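Local coordinates for protein putative TetR-family transcriptional regulator (Bordetella parapertussis 12822, PDB 3CCY) that probably binds operator DNA through an N-terminal helix-turn-helix domain and regulates transcription, as TetR-family repressors do, at residues S72-C77 against I135-D140; T114-L119 against K125-K130; H53-K58 against L62-T67; D17-R22 against G38-A43. All coordinates share one frame; numbering follows the deposited sequence. Where two conformers were deposited one is given.

Contact 1: S72-C77 against I135-D140; sequences SLLERC and IAYVRD
With chi1 at -75°, Tyr137 carries its ring anti to its own carbonyl carbon, and from there the ring reaches out from helix 122-145 to helix 58-81. Leu74 uses the same first torsion, chi1 -76°, and CD2 is the branch that meets the ring, Leu74 CD2 lying 3.7 Å from Tyr137 CE2. The two side chains cross at about a right angle. One turn further along helix 58-81, Cys77 comes up to the same ring edge atoms through its CB, which stands 3.9 Å from Tyr137 CD2. Both partners approach the ring obliquely. The closest CA atoms are those of Cys77 and Tyr137, 7.7 Å from each other, and the ring extends beside that line toward Leu74. This is helix-to-helix packing in the all-helical C-terminal part of a TetR-family regulator, where helix 58-81 runs on from the DNA-binding end into the body. Helix 87-115 adds Phe98 against Cys77, and Leu134 of helix 122-145 also touches Cys77. No hydrogen bond or salt bridge joins the two segments. Tyr137 OH is instead hydrogen-bonded to Arg78 NE, just past the first segment, while the ring is touched by Leu74 CD2 and Cys77 CB; the phenol thus joins the two helices with both its apolar and its polar parts.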
loop_
_atom_site.group_PDB
_atom_site.type_symbol
_atom_site.label_atom_id
_atom_site.label_comp_id
_atom_site.label_asym_id
_atom_site.label_seq_id
_atom_site.Cartn_x
_atom_site.Cartn_y
_atom_site.Cartn_z
ATOM N N SER A 72 19.903 -6.546 1.072
ATOM C CA SER A 72 20.264 -6.325 -0.338
ATOM C C SER A 72 19.875 -4.925 -0.825
ATOM O O SER A 72 20.669 -4.232 -1.485
ATOM C CB SER A 72 19.602 -7.378 -1.211
ATOM O OG SER A 72 20.399 -7.666 -2.336
ATOM N N LEU A 73 18.653 -4.512 -0.497
ATOM C CA LEU A 73 18.151 -3.226 -0.896
ATOM C C LEU A 73 19.041 -2.104 -0.309
ATOM O O LEU A 73 19.398 -1.146 -1.006
ATOM C CB LEU A 73 16.705 -3.101 -0.418
ATOM C CG LEU A 73 15.728 -2.135 -1.059
ATOM C CD1 LEU A 73 15.966 -1.899 -2.554
ATOM C CD2 LEU A 73 14.289 -2.643 -0.794
ATOM N N LEU A 74 19.389 -2.235 0.974
ATOM C CA LEU A 74 20.257 -1.272 1.646
ATOM C C LEU A 74 21.637 -1.169 1.001
ATOM O O LEU A 74 22.126 -0.073 0.794
ATOM C CB LEU A 74 20.391 -1.588 3.154
ATOM C CG LEU A 74 19.163 -1.207 4.017
ATOM C CD1 LEU A 74 19.310 -1.795 5.421
ATOM C CD2 LEU A 74 18.937 0.319 4.122
ATOM N N GLU A 75 22.252 -2.299 0.668
ATOM C CA GLU A 75 23.581 -2.266 0.075
ATOM C C GLU A 75 23.508 -1.622 -1.297
ATOM O O GLU A 75 24.321 -0.762 -1.602
ATOM C CB GLU A 75 24.222 -3.647 -0.031
ATOM C CG GLU A 75 25.762 -3.689 0.206
ATOM C CD GLU A 75 26.503 -2.307 0.377
ATOM O OE1 GLU A 75 26.899 -1.692 -0.660
ATOM O OE2 GLU A 75 26.740 -1.875 1.557
ATOM N N ARG A 76 22.506 -1.986 -2.095
ATOM C CA ARG A 76 22.425 -1.440 -3.438
ATOM C C ARG A 76 22.142 0.050 -3.453
ATOM O O ARG A 76 22.691 0.760 -4.293
ATOM C CB ARG A 76 21.525 -2.294 -4.318
ATOM C CG ARG A 76 22.174 -3.691 -4.476
ATOM C CD ARG A 76 21.342 -4.684 -5.210
ATOM N NE ARG A 76 21.199 -4.313 -6.611
ATOM C CZ ARG A 76 20.254 -4.789 -7.409
ATOM N NH1 ARG A 76 19.391 -5.678 -6.944
ATOM N NH2 ARG A 76 20.167 -4.350 -8.657
ATOM N N CYS A 77 21.328 0.515 -2.502
ATOM C CA CYS A 77 21.085 1.946 -2.272
ATOM C C CYS A 77 22.375 2.699 -1.981
ATOM O O CYS A 77 22.581 3.819 -2.452
ATOM C CB CYS A 77 20.168 2.154 -1.065
ATOM S SG CYS A 77 18.440 2.079 -1.392
ATOM N N ILE A 135 14.148 4.277 4.262
ATOM C CA ILE A 135 13.383 5.505 4.246
ATOM C C ILE A 135 14.294 6.749 4.409
ATOM O O ILE A 135 14.134 7.746 3.685
ATOM C CB ILE A 135 12.299 5.442 5.336
ATOM C CG1 ILE A 135 11.308 4.325 4.989
ATOM C CG2 ILE A 135 11.585 6.818 5.538
ATOM C CD1 ILE A 135 10.239 4.105 5.980
ATOM N N ALA A 136 15.238 6.671 5.352
ATOM C CA ALA A 136 16.164 7.776 5.641
ATOM C C ALA A 136 16.974 8.129 4.383
ATOM O O ALA A 136 17.150 9.309 4.057
ATOM C CB ALA A 136 17.096 7.437 6.813
ATOM N N TYR A 137 17.427 7.121 3.660
ATOM C CA TYR A 137 18.169 7.370 2.432
ATOM C C TYR A 137 17.338 8.223 1.458
ATOM O O TYR A 137 17.855 9.141 0.833
ATOM C CB TYR A 137 18.586 6.065 1.742
ATOM C CG TYR A 137 19.739 5.334 2.396
ATOM C CD1 TYR A 137 20.759 6.029 3.016
ATOM C CD2 TYR A 137 19.833 3.926 2.346
ATOM C CE1 TYR A 137 21.836 5.378 3.603
ATOM C CE2 TYR A 137 20.942 3.243 2.939
ATOM C CZ TYR A 137 21.921 3.993 3.565
ATOM O OH TYR A 137 23.006 3.403 4.188
ATOM N N VAL A 138 16.058 7.897 1.313
ATOM C CA VAL A 138 15.198 8.589 0.360
ATOM C C VAL A 138 14.894 10.017 0.868
ATOM O O VAL A 138 14.935 10.979 0.098
ATOM C CB VAL A 138 13.876 7.821 0.152
ATOM C CG1 VAL A 138 12.858 8.691 -0.681
ATOM C CG2 VAL A 138 14.192 6.467 -0.565
ATOM N N ARG A 139 14.584 10.121 2.152
ATOM C CA ARG A 139 14.285 11.417 2.768
ATOM C C ARG A 139 15.445 12.370 2.571
ATOM O O ARG A 139 15.242 13.513 2.126
ATOM C CB ARG A 139 14.008 11.292 4.256
ATOM C CG ARG A 139 13.536 12.626 4.891
ATOM C CD ARG A 139 13.914 12.718 6.362
ATOM N NE ARG A 139 15.276 13.220 6.555
ATOM C CZ ARG A 139 15.594 14.306 7.250
ATOM N NH1 ARG A 139 14.655 15.041 7.854
ATOM N NH2 ARG A 139 16.860 14.663 7.339
ATOM N N ASP A 140 16.638 11.896 2.916
ATOM C CA ASP A 140 17.848 12.697 2.835
ATOM C C ASP A 140 18.125 13.073 1.375
ATOM O O ASP A 140 18.547 14.192 1.110
ATOM C CB ASP A 140 19.041 11.979 3.449
ATOM C CG ASP A 140 18.948 11.842 4.978
ATOM O OD1 ASP A 140 17.991 12.337 5.591
ATOM O OD2 ASP A 140 19.873 11.233 5.574
#

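Contact 2: T114-L119 against K125-K130; sequences TCLDAL and KALIAK
The CA atoms of Leu116 and Leu127 are 8.0 Å apart, the closest approach between a 3-10 turn at 116-118, where helix 87-115 gives out, and a regular stretch of helix 122-145. The motif is a helical hairpin in the all-helical C-terminal domain of the TetR fold, and this contact packs its bend. Leu116 reaches across with both methyls. Its CG sits anti to the backbone N (chi1 -168°), and the fork then straddles two neighbouring side chains: Leu116 CD1 rests 3.7 Å from Leu127 CB, while Leu116 CD2 lies 3.6 Å from Ile128 CG1. Ile128 is met at its longer branch, close to the backbone of its helix. Leu119, in the loop just after the 3-10 turn, comes at Leu127 from further along the bend, the two side chains crossing at about a right angle. Leu116 CD1 touches both CB and CD1 of Leu127, and Leu119 joins it at CD1; Thr67 and Val70 of helix 58-81 pack against Leu127 as well. No hydrogen bond crosses between the segments; the grip is entirely aliphatic. At the far end of Leu127 the methyls meet directly, Leu119 CD1 being 3.5 Å from Leu127 CD1.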
loop_
_atom_site.group_PDB
_atom_site.type_symbol
_atom_site.label_atom_id
_atom_site.label_comp_id
_atom_site.label_asym_id
_atom_site.label_seq_id
_atom_site.Cartn_x
_atom_site.Cartn_y
_atom_site.Cartn_z
ATOM N N THR A 114 4.328 -6.501 3.273
ATOM C CA THR A 114 3.046 -7.119 3.652
ATOM C C THR A 114 3.058 -8.020 4.892
ATOM O O THR A 114 2.026 -8.173 5.552
ATOM C CB THR A 114 2.445 -7.898 2.427
ATOM O OG1 THR A 114 1.658 -7.005 1.624
ATOM C CG2 THR A 114 1.590 -9.108 2.847
ATOM N N CYS A 115 4.208 -8.624 5.202
ATOM C CA CYS A 115 4.250 -9.757 6.151
ATOM C C CYS A 115 5.048 -9.539 7.438
ATOM O O CYS A 115 5.139 -10.441 8.272
ATOM C CB CYS A 115 4.772 -11.009 5.449
ATOM S SG CYS A 115 3.556 -11.900 4.482
ATOM N N LEU A 116 5.629 -8.353 7.589
ATOM C CA LEU A 116 6.455 -8.037 8.749
ATOM C C LEU A 116 5.809 -8.350 10.117
ATOM O O LEU A 116 6.510 -8.734 11.055
ATOM C CB LEU A 116 6.922 -6.578 8.673
ATOM C CG LEU A 116 8.015 -6.127 9.642
ATOM C CD1 LEU A 116 9.232 -7.036 9.571
ATOM C CD2 LEU A 116 8.409 -4.704 9.349
ATOM N N ASP A 117 4.485 -8.209 10.226
ATOM C CA ASP A 117 3.799 -8.408 11.514
ATOM C C ASP A 117 3.748 -9.864 11.969
ATOM O O ASP A 117 3.629 -10.143 13.169
ATOM C CB ASP A 117 2.392 -7.780 11.525
ATOM C CG ASP A 117 1.521 -8.244 10.367
ATOM O OD1 ASP A 117 1.957 -8.112 9.194
ATOM O OD2 ASP A 117 0.387 -8.713 10.630
ATOM N N ALA A 118 3.852 -10.789 11.015
ATOM C CA ALA A 118 3.808 -12.219 11.320
ATOM C C ALA A 118 4.957 -12.659 12.229
ATOM O O ALA A 118 4.921 -13.744 12.805
ATOM C CB ALA A 118 3.798 -13.026 10.035
ATOM N N LEU A 119 5.967 -11.801 12.358
ATOM C CA LEU A 119 7.135 -12.070 13.196
ATOM C C LEU A 119 6.893 -11.708 14.675
ATOM O O LEU A 119 5.920 -11.009 14.975
ATOM C CB LEU A 119 8.353 -11.322 12.641
ATOM C CG LEU A 119 8.901 -11.881 11.325
ATOM C CD1 LEU A 119 10.069 -11.059 10.838
ATOM C CD2 LEU A 119 9.298 -13.360 11.477
ATOM N N LYS A 125 11.486 -5.632 15.056
ATOM C CA LYS A 125 12.051 -4.307 15.275
ATOM C C LYS A 125 13.460 -4.132 14.725
ATOM O O LYS A 125 13.851 -3.016 14.382
ATOM C CB LYS A 125 11.987 -3.927 16.752
ATOM C CG LYS A 125 10.578 -3.552 17.212
ATOM C CD LYS A 125 10.531 -3.317 18.710
ATOM C CE LYS A 125 9.159 -2.803 19.151
ATOM N NZ LYS A 125 9.074 -2.809 20.637
ATOM N N ALA A 126 14.224 -5.222 14.659
ATOM C CA ALA A 126 15.476 -5.223 13.907
ATOM C C ALA A 126 15.211 -4.930 12.422
ATOM O O ALA A 126 15.949 -4.171 11.796
ATOM C CB ALA A 126 16.198 -6.546 14.069
ATOM N N LEU A 127 14.153 -5.531 11.874
ATOM C CA LEU A 127 13.768 -5.316 10.469
ATOM C C LEU A 127 13.095 -3.974 10.261
ATOM O O LEU A 127 13.316 -3.333 9.247
ATOM C CB LEU A 127 12.885 -6.455 9.943
ATOM C CG LEU A 127 13.630 -7.780 9.733
ATOM C CD1 LEU A 127 12.674 -8.948 9.791
ATOM C CD2 LEU A 127 14.385 -7.762 8.407
ATOM N N ILE A 128 12.282 -3.544 11.228
ATOM C CA ILE A 128 11.706 -2.200 11.183
ATOM C C ILE A 128 12.840 -1.158 11.189
ATOM O O ILE A 128 12.732 -0.116 10.538
ATOM C CB ILE A 128 10.730 -1.926 12.368
ATOM C CG1 ILE A 128 9.416 -2.689 12.148
ATOM C CG2 ILE A 128 10.383 -0.417 12.453
ATOM C CD1 ILE A 128 8.527 -2.805 13.404
ATOM N N ALA A 129 13.905 -1.436 11.939
ATOM C CA ALA A 129 15.045 -0.532 11.967
ATOM C C ALA A 129 15.707 -0.409 10.584
ATOM O O ALA A 129 16.136 0.673 10.193
ATOM C CB ALA A 129 16.050 -0.965 12.996
ATOM N N LYS A 130 15.812 -1.523 9.861
ATOM C CA LYS A 130 16.384 -1.520 8.515
ATOM C C LYS A 130 15.508 -0.789 7.509
ATOM O O LYS A 130 16.019 -0.123 6.625
ATOM C CB LYS A 130 16.714 -2.930 8.066
ATOM C CG LYS A 130 17.950 -3.479 8.800
ATOM C CD LYS A 130 18.179 -4.948 8.495
ATOM C CE LYS A 130 19.380 -5.510 9.264
ATOM N NZ LYS A 130 20.630 -5.294 8.498
#

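Contact 3: H53-K58 against L62-T67; sequences HYFDSK and LRDMLT
Lys58, Phe55 and Asp64 carry this contact, which folds the end of the predicted helix-turn-helix of a TetR-family DNA-binding domain back onto the start of helix 58-81. Lys58 takes part through its backbone: Leu62 N donates to Lys58 O at 3.1 Å with an N-H...O angle of 165°, a first-turn bond of the helix. Ser57 holds the N-cap position just before, its OG accepting from Glu59 N. At the other end of Lys58, NZ is taken up by Tyr32 O, and the ammonium also makes a cation-pi contact with the Tyr32 ring. The Leu62 side chain touches Val111 and Cys115 of helix 87-115.

Phe55 lies in the loop two residues before the N-cap, and its ring is directed at the helix. The backbone of helix 58-81 points the CB of Asp64 toward this ring; chi1 (179°) then sets only where the carboxylate goes, with CG anti to the backbone N. The methylene meets the ring at the edge, near its plane, while the ring and carboxylate planes stand 78° apart. Ile20 of helix 15-29 packs against both Phe55 and Asp64, closing the corner between three parts of the domain; Asp64 OD1 has in addition a long, weak ion pair with Arg16. Across the contact itself the ring and the aspartate touch through carbon, Phe55 CE2 lying 4.1 Å from Asp64 CB.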
loop_
_atom_site.group_PDB
_atom_site.type_symbol
_atom_site.label_atom_id
_atom_site.label_comp_id
_atom_site.label_asym_id
_atom_site.label_seq_id
_atom_site.Cartn_x
_atom_site.Cartn_y
_atom_site.Cartn_z
ATOM N N HIS A 53 15.945 -29.276 8.374
ATOM C CA HIS A 53 17.383 -29.422 8.130
ATOM C C HIS A 53 18.010 -28.053 7.845
ATOM O O HIS A 53 19.212 -27.862 8.038
ATOM C CB HIS A 53 17.620 -30.383 6.954
ATOM C CG HIS A 53 19.034 -30.867 6.826
ATOM N ND1 HIS A 53 19.472 -32.055 7.380
ATOM C CD2 HIS A 53 20.104 -30.338 6.182
ATOM C CE1 HIS A 53 20.752 -32.227 7.097
ATOM N NE2 HIS A 53 21.159 -31.200 6.368
ATOM N N TYR A 54 17.180 -27.103 7.410
ATOM C CA TYR A 54 17.644 -25.759 7.055
ATOM C C TYR A 54 17.009 -24.659 7.898
ATOM O O TYR A 54 17.614 -23.599 8.086
ATOM C CB TYR A 54 17.404 -25.484 5.566
ATOM C CG TYR A 54 17.838 -26.616 4.664
ATOM C CD1 TYR A 54 19.172 -26.749 4.264
ATOM C CD2 TYR A 54 16.920 -27.564 4.220
ATOM C CE1 TYR A 54 19.573 -27.796 3.438
ATOM C CE2 TYR A 54 17.311 -28.617 3.397
ATOM C CZ TYR A 54 18.637 -28.728 3.011
ATOM O OH TYR A 54 19.017 -29.775 2.197
ATOM N N PHE A 55 15.798 -24.906 8.396
ATOM C CA PHE A 55 15.041 -23.897 9.151
ATOM C C PHE A 55 14.366 -24.462 10.397
ATOM O O PHE A 55 13.831 -25.575 10.374
ATOM C CB PHE A 55 13.973 -23.249 8.267
ATOM C CG PHE A 55 14.524 -22.511 7.081
ATOM C CD1 PHE A 55 14.455 -23.071 5.808
ATOM C CD2 PHE A 55 15.094 -21.244 7.230
ATOM C CE1 PHE A 55 14.957 -22.389 4.699
ATOM C CE2 PHE A 55 15.600 -20.559 6.133
ATOM C CZ PHE A 55 15.531 -21.131 4.867
ATOM N N ASP A 56 14.365 -23.675 11.472
ATOM C CA ASP A 56 13.793 -24.120 12.754
ATOM C C ASP A 56 12.288 -23.878 12.856
ATOM O O ASP A 56 11.606 -24.488 13.677
ATOM C CB ASP A 56 14.494 -23.431 13.932
ATOM C CG ASP A 56 15.966 -23.801 14.049
ATOM O OD1 ASP A 56 16.742 -22.931 14.514
ATOM O OD2 ASP A 56 16.348 -24.944 13.687
ATOM N N SER A 57 11.775 -22.985 12.024
ATOM C CA SER A 57 10.387 -22.574 12.120
ATOM C C SER A 57 9.917 -21.960 10.806
ATOM O O SER A 57 10.723 -21.636 9.931
ATOM C CB SER A 57 10.225 -21.576 13.280
ATOM O OG SER A 57 8.940 -20.965 13.289
ATOM N N LYS A 58 8.602 -21.826 10.682
ATOM C CA LYS A 58 7.963 -21.059 9.632
ATOM C C LYS A 58 8.416 -19.595 9.746
ATOM O O LYS A 58 8.654 -18.927 8.733
ATOM C CB LYS A 58 6.449 -21.197 9.793
ATOM C CG LYS A 58 5.588 -20.690 8.657
ATOM C CD LYS A 58 4.116 -20.822 9.053
ATOM C CE LYS A 58 3.258 -19.793 8.330
ATOM N NZ LYS A 58 1.822 -19.744 8.788
ATOM N N LEU A 62 10.502 -16.987 7.123
ATOM C CA LEU A 62 10.112 -15.602 6.909
ATOM C C LEU A 62 11.203 -14.605 7.309
ATOM O O LEU A 62 11.504 -13.682 6.553
ATOM C CB LEU A 62 8.786 -15.269 7.624
ATOM C CG LEU A 62 8.239 -13.834 7.520
ATOM C CD1 LEU A 62 7.925 -13.421 6.085
ATOM C CD2 LEU A 62 7.015 -13.617 8.372
ATOM N N ARG A 63 11.782 -14.786 8.491
ATOM C CA ARG A 63 12.766 -13.845 9.010
ATOM C C ARG A 63 13.962 -13.775 8.066
ATOM O O ARG A 63 14.420 -12.683 7.732
ATOM C CB ARG A 63 13.190 -14.208 10.445
ATOM C CG ARG A 63 14.210 -13.242 11.074
ATOM C CD ARG A 63 14.736 -13.736 12.422
ATOM N NE ARG A 63 15.425 -15.028 12.339
ATOM C CZ ARG A 63 15.019 -16.160 12.928
ATOM N NH1 ARG A 63 15.734 -17.269 12.787
ATOM N NH2 ARG A 63 13.906 -16.198 13.657
ATOM N N ASP A 64 14.428 -14.937 7.615
ATOM C CA ASP A 64 15.548 -15.017 6.674
ATOM C C ASP A 64 15.283 -14.319 5.331
ATOM O O ASP A 64 16.094 -13.489 4.894
ATOM C CB ASP A 64 15.992 -16.478 6.495
ATOM C CG ASP A 64 17.137 -16.638 5.505
ATOM O OD1 ASP A 64 18.265 -16.925 5.954
ATOM O OD2 ASP A 64 16.912 -16.493 4.279
HETATM N N MSE A 65 14.152 -14.593 4.683
HETATM C CA MSE A 65 13.893 -13.942 3.382
HETATM C C MSE A 65 13.701 -12.427 3.487
HETATM O O MSE A 65 14.022 -11.687 2.555
HETATM C CB MSE A 65 12.700 -14.566 2.647
HETATM C CG MSE A 65 11.367 -14.013 3.064
HETATM SE SE MSE A 65 9.839 -14.750 2.139
HETATM C CE MSE A 65 10.127 -16.632 2.397
ATOM N N LEU A 66 13.151 -11.975 4.605
ATOM C CA LEU A 66 12.984 -10.560 4.833
ATOM C C LEU A 66 14.330 -9.899 5.105
ATOM O O LEU A 66 14.604 -8.811 4.629
ATOM C CB LEU A 66 12.016 -10.329 5.989
ATOM C CG LEU A 66 10.556 -10.704 5.687
ATOM C CD1 LEU A 66 9.612 -10.083 6.705
ATOM C CD2 LEU A 66 10.160 -10.272 4.270
ATOM N N THR A 67 15.168 -10.587 5.862
ATOM C CA THR A 67 16.470 -10.043 6.241
ATOM C C THR A 67 17.385 -9.899 5.023
ATOM O O THR A 67 17.996 -8.843 4.809
ATOM C CB THR A 67 17.135 -10.907 7.333
ATOM O OG1 THR A 67 16.323 -10.873 8.513
ATOM C CG2 THR A 67 18.512 -10.394 7.683
#

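Contact 4: D17-R22 against G38-A43; sequences DTIIER and GDIARA
Arg22 supplies the one hydrogen bond between segments 17-22 and 38-43: its NE donates to Ala43 O at 2.9 Å. The bond is bent, with an N-H...O angle of 132°, and NE stands above the carbonyl plane, 50° out of it. The arginine reaches there by folding over on itself, its chain bent at chi2 (93°) and at chi3, and this brings the guanidinium back over its own helix. Thr18 CG2 lies over the centre of one guanidinium face, which backs the group from one turn earlier.

Carbon contacts complete the same pair. Arg22 CG sits 3.7 Å from Ala43 CB, so the aliphatic part of the arginine covers the alanine while its NE takes the carbonyl. The closest CA atoms of the two segments, those of Arg22 and Ala43, are 6.6 Å apart. In the TetR-family DNA-binding domain, helix 37-43 is the first helix of the predicted helix-turn-helix and packs against helix 15-29, as here. Deeper in that interface, two isoleucines cross at about a right angle, with Ile19 CG2 3.9 Å from Ile40 CG2. Met26 extends the apolar surface, touching both Ile40 and Ala43, and Tyr54 and Phe55 cover Ile19.

Charged groups pair within helix 37-43: Arg42 NH2 forms a salt bridge to Asp39 OD1 at 3.1 Å. The other carboxylate oxygen, Asp39 OD2, accepts a hydrogen bond from the backbone Ser36 N.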
loop_
_atom_site.group_PDB
_atom_site.type_symbol
_atom_site.label_atom_id
_atom_site.label_comp_id
_atom_site.label_asym_id
_atom_site.label_seq_id
_atom_site.Cartn_x
_atom_site.Cartn_y
_atom_site.Cartn_z
ATOM N N ASP A 17 17.588 -22.125 -0.876
ATOM C CA ASP A 17 16.956 -21.035 -1.615
ATOM C C ASP A 17 15.688 -21.461 -2.343
ATOM O O ASP A 17 14.861 -20.617 -2.671
ATOM C CB ASP A 17 17.933 -20.413 -2.619
ATOM C CG ASP A 17 19.388 -20.652 -2.250
ATOM O OD1 ASP A 17 19.793 -20.324 -1.103
ATOM O OD2 ASP A 17 20.123 -21.183 -3.118
ATOM N N THR A 18 15.543 -22.755 -2.609
ATOM C CA THR A 18 14.313 -23.271 -3.206
ATOM C C THR A 18 13.165 -23.136 -2.205
ATOM O O THR A 18 12.076 -22.689 -2.560
ATOM C CB THR A 18 14.460 -24.740 -3.656
ATOM O OG1 THR A 18 15.718 -24.911 -4.319
ATOM C CG2 THR A 18 13.324 -25.137 -4.602
ATOM N N ILE A 19 13.428 -23.519 -0.954
ATOM C CA ILE A 19 12.473 -23.353 0.142
ATOM C C ILE A 19 12.077 -21.882 0.249
ATOM O O ILE A 19 10.896 -21.550 0.181
ATOM C CB ILE A 19 13.050 -23.871 1.491
ATOM C CG1 ILE A 19 13.436 -25.350 1.373
ATOM C CG2 ILE A 19 12.046 -23.667 2.629
ATOM C CD1 ILE A 19 14.591 -25.748 2.251
ATOM N N ILE A 20 13.080 -21.017 0.384
ATOM C CA ILE A 20 12.889 -19.571 0.441
ATOM C C ILE A 20 12.106 -19.055 -0.769
ATOM O O ILE A 20 11.159 -18.287 -0.609
ATOM C CB ILE A 20 14.253 -18.820 0.569
ATOM C CG1 ILE A 20 14.909 -19.104 1.925
ATOM C CG2 ILE A 20 14.076 -17.313 0.374
ATOM C CD1 ILE A 20 14.254 -18.375 3.099
ATOM N N GLU A 21 12.507 -19.496 -1.966
ATOM C CA GLU A 21 11.879 -19.104 -3.232
ATOM C C GLU A 21 10.410 -19.523 -3.272
ATOM O O GLU A 21 9.534 -18.728 -3.626
ATOM C CB GLU A 21 12.631 -19.744 -4.412
ATOM C CG GLU A 21 12.356 -19.125 -5.802
ATOM C CD GLU A 21 13.243 -19.723 -6.919
ATOM O OE1 GLU A 21 13.446 -19.026 -7.948
ATOM O OE2 GLU A 21 13.736 -20.874 -6.774
ATOM N N ARG A 22 10.152 -20.774 -2.891
ATOM C CA ARG A 22 8.813 -21.350 -2.974
ATOM C C ARG A 22 7.882 -20.797 -1.879
ATOM O O ARG A 22 6.700 -20.540 -2.137
ATOM C CB ARG A 22 8.882 -22.888 -2.963
ATOM C CG ARG A 22 8.106 -23.543 -4.101
ATOM C CD ARG A 22 8.975 -23.814 -5.335
ATOM N NE ARG A 22 9.343 -25.232 -5.441
ATOM C CZ ARG A 22 10.082 -25.768 -6.415
ATOM N NH1 ARG A 22 10.560 -25.012 -7.401
ATOM N NH2 ARG A 22 10.349 -27.065 -6.399
ATOM N N GLY A 38 3.626 -27.580 5.991
ATOM C CA GLY A 38 3.255 -28.703 5.132
ATOM C C GLY A 38 3.109 -28.281 3.680
ATOM O O GLY A 38 3.605 -28.966 2.779
ATOM N N ASP A 39 2.426 -27.157 3.463
ATOM C CA ASP A 39 2.285 -26.538 2.134
ATOM C C ASP A 39 3.644 -26.319 1.450
ATOM O O ASP A 39 3.808 -26.627 0.267
ATOM C CB ASP A 39 1.558 -25.190 2.247
ATOM C CG ASP A 39 0.090 -25.333 2.616
ATOM O OD1 ASP A 39 -0.516 -26.376 2.299
ATOM O OD2 ASP A 39 -0.468 -24.382 3.210
ATOM N N ILE A 40 4.608 -25.784 2.209
ATOM C CA ILE A 40 5.979 -25.576 1.726
ATOM C C ILE A 40 6.679 -26.913 1.422
ATOM O O ILE A 40 7.325 -26.984 0.311
ATOM C CB ILE A 40 6.794 -24.721 2.732
ATOM C CG1 ILE A 40 6.125 -23.327 2.937
ATOM C CG2 ILE A 40 8.292 -24.554 2.251
ATOM C CD1 ILE A 40 6.478 -22.734 4.356
ATOM N N ALA A 41 6.554 -27.877 2.363
ATOM C CA ALA A 41 7.212 -29.156 2.197
ATOM C C ALA A 41 6.904 -29.758 0.831
ATOM O O ALA A 41 7.830 -30.171 0.096
ATOM C CB ALA A 41 6.826 -30.102 3.361
ATOM N N ARG A 42 5.592 -29.731 0.475
ATOM C CA ARG A 42 5.109 -30.325 -0.768
ATOM C C ARG A 42 5.193 -29.398 -1.992
ATOM O O ARG A 42 4.999 -29.854 -3.121
ATOM C CB ARG A 42 3.691 -30.865 -0.583
ATOM C CG ARG A 42 3.593 -32.098 0.345
ATOM C CD ARG A 42 2.166 -32.302 0.854
ATOM N NE ARG A 42 1.580 -31.054 1.365
ATOM C CZ ARG A 42 0.799 -30.229 0.661
ATOM N NH1 ARG A 42 0.478 -30.509 -0.599
ATOM N NH2 ARG A 42 0.329 -29.120 1.221
ATOM N N ALA A 43 5.488 -28.112 -1.783
ATOM C CA ALA A 43 5.749 -27.216 -2.912
ATOM C C ALA A 43 7.156 -27.447 -3.465
ATOM O O ALA A 43 7.399 -27.264 -4.662
ATOM C CB ALA A 43 5.556 -25.756 -2.524
#

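Contact 1 is the most central and the most buried; contacts 2, 3 and 4 are only partly buried, and contact 4 lies furthest from the chain's centre. Contacts 1 and 2 share helix 122-145, touch through Leu74 and Lys130, and have no hydrogen bond across them. Contacts 3 and 4, both in the DNA-binding domain, each add one hydrogen bond to a backbone carbonyl: within a helix in contact 3, from an arginine side chain in contact 4. They meet around Ile19 and Ile20. Helix 58-81 serves contacts 1 and 3, and Leu62 packs against contact 2, so this helix ties the DNA-binding end to the C-terminal body.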